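Phosphatase (Thermotoga maritima, PDB 1NF2) probably acts as a magnesium-dependent phosphatase of the haloacid dehalogenase (HAD) family, with a distinctive substrate-binding domain. Local coordinates at residues 90-95 / 100-105. Sequence-based numbering, arbitrary orientation.
Sequences DIIEYI and VHWQAY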
# COMPACT_ATOMS: atom_id res chain seq x y z
N ASP A 90 1.58 -24.72 -0.15
CA ASP A 90 1.60 -25.28 -1.49
C ASP A 90 2.51 -24.50 -2.43
O ASP A 90 3.23 -25.09 -3.24
CB ASP A 90 0.20 -25.30 -2.10
CG ASP A 90 -0.66 -26.42 -1.57
OD1 ASP A 90 -1.76 -26.62 -2.11
OD2 ASP A 90 -0.23 -27.09 -0.61
N ILE A 91 2.46 -23.17 -2.33
CA ILE A 91 3.27 -22.32 -3.19
C ILE A 91 4.75 -22.47 -2.88
O ILE A 91 5.56 -22.55 -3.80
CB ILE A 91 2.86 -20.83 -3.03
CG1 ILE A 91 1.44 -20.63 -3.59
CG2 ILE A 91 3.86 -19.93 -3.75
CD1 ILE A 91 0.90 -19.21 -3.41
N ILE A 92 5.10 -22.51 -1.60
CA ILE A 92 6.49 -22.65 -1.19
C ILE A 92 7.07 -24.01 -1.57
O ILE A 92 8.20 -24.09 -2.07
CB ILE A 92 6.66 -22.43 0.35
CG1 ILE A 92 6.92 -20.95 0.63
CG2 ILE A 92 7.82 -23.25 0.89
CD1 ILE A 92 5.84 -20.02 0.16
N GLU A 93 6.31 -25.08 -1.34
CA GLU A 93 6.79 -26.42 -1.69
C GLU A 93 6.92 -26.56 -3.20
O GLU A 93 7.76 -27.31 -3.69
CB GLU A 93 5.84 -27.48 -1.13
CG GLU A 93 5.97 -27.64 0.38
CD GLU A 93 5.03 -28.68 0.97
OE1 GLU A 93 5.12 -28.93 2.19
OE2 GLU A 93 4.20 -29.23 0.21
N TYR A 94 6.12 -25.80 -3.94
CA TYR A 94 6.16 -25.83 -5.39
C TYR A 94 7.36 -25.03 -5.91
O TYR A 94 8.06 -25.45 -6.85
CB TYR A 94 4.88 -25.20 -5.94
CG TYR A 94 4.71 -25.29 -7.44
CD1 TYR A 94 3.98 -26.33 -8.02
CD2 TYR A 94 5.23 -24.31 -8.27
CE1 TYR A 94 3.77 -26.39 -9.40
CE2 TYR A 94 5.04 -24.36 -9.65
CZ TYR A 94 4.31 -25.40 -10.21
OH TYR A 94 4.11 -25.44 -11.56
N ILE A 95 7.61 -23.89 -5.28
CA ILE A 95 8.67 -22.98 -5.68
C ILE A 95 10.10 -23.35 -5.28
O ILE A 95 11.05 -22.99 -5.99
CB ILE A 95 8.35 -21.57 -5.16
CG1 ILE A 95 9.03 -20.52 -6.03
CG2 ILE A 95 8.81 -21.43 -3.72
CD1 ILE A 95 8.74 -19.12 -5.56
N VAL A 100 14.95 -20.62 -6.49
CA VAL A 100 14.74 -19.20 -6.75
C VAL A 100 15.07 -18.40 -5.50
O VAL A 100 15.35 -18.97 -4.44
CB VAL A 100 13.29 -18.91 -7.14
CG1 VAL A 100 12.92 -19.66 -8.40
CG2 VAL A 100 12.37 -19.32 -5.99
N HIS A 101 15.04 -17.08 -5.62
CA HIS A 101 15.31 -16.21 -4.49
C HIS A 101 13.99 -15.57 -4.05
O HIS A 101 13.48 -14.66 -4.69
CB HIS A 101 16.34 -15.14 -4.87
CG HIS A 101 17.72 -15.70 -5.09
ND1 HIS A 101 18.42 -16.36 -4.10
CD2 HIS A 101 18.51 -15.71 -6.18
CE1 HIS A 101 19.58 -16.75 -4.57
NE2 HIS A 101 19.67 -16.37 -5.84
N TRP A 102 13.45 -16.09 -2.96
CA TRP A 102 12.18 -15.59 -2.45
C TRP A 102 12.29 -15.05 -1.04
O TRP A 102 13.16 -15.46 -0.27
CB TRP A 102 11.13 -16.70 -2.49
CG TRP A 102 11.47 -17.88 -1.66
CD1 TRP A 102 12.40 -18.85 -1.95
CD2 TRP A 102 10.90 -18.24 -0.40
NE1 TRP A 102 12.43 -19.79 -0.95
CE2 TRP A 102 11.52 -19.44 0.01
CE3 TRP A 102 9.91 -17.67 0.41
CZ2 TRP A 102 11.19 -20.08 1.21
CZ3 TRP A 102 9.58 -18.30 1.60
CH2 TRP A 102 10.22 -19.50 1.99
N GLN A 103 11.39 -14.14 -0.73
CA GLN A 103 11.31 -13.49 0.58
C GLN A 103 9.85 -13.50 1.00
O GLN A 103 8.96 -13.67 0.17
CB GLN A 103 11.84 -12.07 0.47
CG GLN A 103 11.29 -11.31 -0.73
CD GLN A 103 11.95 -9.95 -0.90
OE1 GLN A 103 13.17 -9.85 -1.02
NE2 GLN A 103 11.14 -8.90 -0.92
N ALA A 104 9.59 -13.32 2.29
CA ALA A 104 8.22 -13.33 2.77
C ALA A 104 7.92 -12.21 3.76
O ALA A 104 8.77 -11.84 4.56
CB ALA A 104 7.91 -14.68 3.42
N TYR A 105 6.71 -11.67 3.68
CA TYR A 105 6.26 -10.62 4.57
C TYR A 105 5.40 -11.27 5.64
O TYR A 105 4.25 -11.64 5.39
CB TYR A 105 5.44 -9.59 3.80
CG TYR A 105 6.28 -8.66 2.95
CD1 TYR A 105 6.83 -7.50 3.49
CD2 TYR A 105 6.53 -8.95 1.61
CE1 TYR A 105 7.60 -6.64 2.71
CE2 TYR A 105 7.30 -8.09 0.82
CZ TYR A 105 7.83 -6.94 1.39
OH TYR A 105 8.58 -6.07 0.62
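One face of the Trp102 indole receives CG1 of Ile92, a CH-pi contact in which this carbon stands 4.2 Å from the centroid of the six-membered ring and 27° off its normal. The pair lies in the alpha/beta cap domain, probably the substrate-binding part of this HAD-family protein, where helix 85-95 packs through Ile92 and Trp102 on strand 102-105, an inner strand of a mixed six-stranded sheet, with a short loop joining the two. The methylene is displaced toward the outer rim of the benzene ring, 3.9 Å from both CZ3 and CH2 of Trp102. Glu113, from a loop, and Leu136, from helix 136-143, also touch the Trp102 side chain. CB of Trp102 points toward the helix, and chi1 of 61°, with CG between the backbone N and the carbonyl carbon, brings the six-membered ring to Ile92. Ile92 and Ile95, one helical turn apart, also rest on the adjacent strand 147-151, at Leu148 and Leu150, so the helix spans two neighbouring strands in a buried, apolar interface. Leu160 of helix 154-168 also touches Val100. Ile95 CG1 lies roughly anti to the backbone N (chi1 -155°) and a trans chi2 carries CD1 onward, so that CG1, at 3.5 Å, and CD1, at 3.7 Å, both pack against Val100 CG2.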